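Local coordinates for acetyl-CoA acetyltransferase A (Ascaris suum, PDB 6BJA), which is a thiolase with acetyl-CoA C-acetyltransferase activity, which joins two acetyl-CoA molecules or, in reverse, cleaves a 3-ketoacyl-CoA with coenzyme A, at the interface of chains A and B. Residues are numbered along the deposited sequence; one frame, centred on the assembly and turned at random. Chains: chain A/B, Acetyl-CoA acetyltransferase A.

The interface of chains A and B. Residues chain A 93, 289-290, 386-388; chain B 74, 84, 86-88.
A:Glu388 pushes its carboxylate across the subunit boundary to the start of strand 87-92 of chain B, where OE2 takes the backbone N of B:Cys88 on its syn lone pair at 2.9 Å. The other oxygen, OE1, accepts a hydrogen bond from the side-chain amide NE2 of B:Gln87 (3.2 Å) and, from the opposite face of the carboxylate, forms a salt bridge with the side-chain amine NZ of A:Lys93 (2.7 Å). With chi2 at -161° the glutamate runs out extended, which carries the acid to the partner strand. A:Lys93 NZ also bonds to the carbonyl O of B:Cys88 at 3.0 Å, so the glutamate and lysine together hold both backbone polar groups of that residue.

B:Arg74 passes A:Glu388 at a slant, the CG methylene of the glutamate over the centre of one face of its guanidinium and its NH1 in a longer salt bridge, 3.6 Å, to OE2. The two charged planes are turned 44° apart. B:Arg74 NE donates to A:Gly386 O at 2.8 Å, approaching from above the carbonyl plane. Within chain B, NH1 and NH2 of B:Arg74 grip B:Lys84 O end-on, which, with the NE bond, should hold the guanidinium in its rotation. The side chains of A:Lys93 and B:Arg74 would be expected to stabilise the glutamate as a carboxylate.

The patch belongs to the two-fold interface and recurs with the chains exchanged. It joins helix 72-79 and strand 87-92 of one subunit to the glycine turn between strands 377-384 and 388-396 of the other; its centre lies about 9 Å from A:Cys383, the second catalytic cysteine of thiolases.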
loop_
_atom_site.group_PDB
_atom_site.type_symbol
_atom_site.label_atom_id
_atom_site.label_comp_id
_atom_site.label_asym_id
_atom_site.label_seq_id
_atom_site.Cartn_x
_atom_site.Cartn_y
_atom_site.Cartn_z
ATOM N N LYS A 93 -14.659 1.429 -23.742
ATOM C CA LYS A 93 -14.133 0.761 -24.917
ATOM C C LYS A 93 -12.698 1.263 -25.131
ATOM O O LYS A 93 -12.258 1.562 -26.266
ATOM C CB LYS A 93 -15.025 1.013 -26.130
ATOM C CG LYS A 93 -14.868 0.001 -27.270
ATOM C CD LYS A 93 -15.948 0.250 -28.293
ATOM C CE LYS A 93 -15.733 -0.528 -29.547
ATOM N NZ LYS A 93 -16.245 -1.878 -29.406
ATOM N N GLY A 289 -13.155 -4.648 -36.221
ATOM C CA GLY A 289 -12.293 -5.328 -35.288
ATOM C C GLY A 289 -11.320 -6.273 -35.967
ATOM O O GLY A 289 -11.663 -6.943 -36.944
ATOM N N VAL A 290 -10.121 -6.334 -35.402
ATOM C CA VAL A 290 -9.045 -7.196 -35.885
ATOM C C VAL A 290 -8.328 -7.852 -34.701
ATOM O O VAL A 290 -8.731 -7.698 -33.543
ATOM C CB VAL A 290 -8.038 -6.383 -36.728
ATOM C CG1 VAL A 290 -8.722 -5.746 -37.930
ATOM C CG2 VAL A 290 -7.407 -5.327 -35.881
ATOM N N GLY A 386 -7.050 -3.802 -27.802
ATOM C CA GLY A 386 -7.922 -4.947 -27.992
ATOM C C GLY A 386 -8.251 -5.247 -29.437
ATOM O O GLY A 386 -8.796 -6.307 -29.753
ATOM N N GLY A 387 -7.931 -4.321 -30.329
ATOM C CA GLY A 387 -8.075 -4.561 -31.745
ATOM C C GLY A 387 -9.282 -3.975 -32.445
ATOM O O GLY A 387 -9.625 -4.415 -33.528
ATOM N N GLU A 388 -9.929 -2.961 -31.873
ATOM C CA GLU A 388 -11.134 -2.433 -32.489
ATOM C C GLU A 388 -10.887 -1.007 -32.954
ATOM O O GLU A 388 -9.885 -0.380 -32.592
ATOM C CB GLU A 388 -12.318 -2.488 -31.524
ATOM C CG GLU A 388 -12.844 -3.902 -31.311
ATOM C CD GLU A 388 -14.240 -3.908 -30.750
ATOM O OE1 GLU A 388 -15.159 -3.298 -31.377
ATOM O OE2 GLU A 388 -14.384 -4.520 -29.669
ATOM N N ARG B 74 -14.076 -7.272 -24.238
ATOM C CA ARG B 74 -13.252 -7.770 -25.339
ATOM C C ARG B 74 -12.460 -9.030 -24.936
ATOM O O ARG B 74 -12.301 -9.960 -25.728
ATOM C CB ARG B 74 -12.315 -6.674 -25.807
ATOM C CG ARG B 74 -11.456 -7.048 -27.009
ATOM C CD ARG B 74 -12.280 -7.202 -28.261
ATOM N NE ARG B 74 -11.411 -7.220 -29.459
ATOM C CZ ARG B 74 -11.844 -7.477 -30.688
ATOM N NH1 ARG B 74 -13.130 -7.690 -30.930
ATOM N NH2 ARG B 74 -10.977 -7.490 -31.697
ATOM N N LYS B 84 -12.904 -11.767 -33.985
ATOM C CA LYS B 84 -12.222 -10.503 -33.717
ATOM C C LYS B 84 -12.966 -9.322 -34.313
ATOM O O LYS B 84 -12.817 -8.208 -33.822
ATOM C CB LYS B 84 -10.805 -10.526 -34.254
ATOM C CG LYS B 84 -9.922 -11.616 -33.728
ATOM C CD LYS B 84 -9.646 -11.543 -32.253
ATOM C CE LYS B 84 -8.768 -12.730 -31.776
ATOM N NZ LYS B 84 -9.269 -14.099 -32.100
ATOM N N SER B 86 -16.092 -8.757 -34.122
ATOM C CA SER B 86 -17.254 -8.411 -33.329
ATOM C C SER B 86 -16.910 -7.322 -32.330
ATOM O O SER B 86 -15.791 -7.254 -31.832
ATOM C CB SER B 86 -17.795 -9.650 -32.623
ATOM O OG SER B 86 -18.211 -10.584 -33.600
ATOM N N GLN B 87 -17.888 -6.471 -32.046
ATOM C CA GLN B 87 -17.705 -5.315 -31.187
ATOM C C GLN B 87 -17.986 -5.604 -29.720
ATOM O O GLN B 87 -18.972 -6.253 -29.399
ATOM C CB GLN B 87 -18.615 -4.206 -31.653
ATOM C CG GLN B 87 -18.065 -3.370 -32.799
ATOM C CD GLN B 87 -17.644 -4.180 -34.009
ATOM O OE1 GLN B 87 -18.496 -4.634 -34.792
ATOM N NE2 GLN B 87 -16.316 -4.359 -34.191
ATOM N N CYS B 88 -17.133 -5.077 -28.853
ATOM C CA CYS B 88 -17.159 -5.370 -27.420
ATOM C C CYS B 88 -17.111 -4.120 -26.565
ATOM O O CYS B 88 -16.252 -3.280 -26.766
ATOM C CB CYS B 88 -15.979 -6.240 -27.068
ATOM S SG CYS B 88 -15.893 -7.732 -28.107
#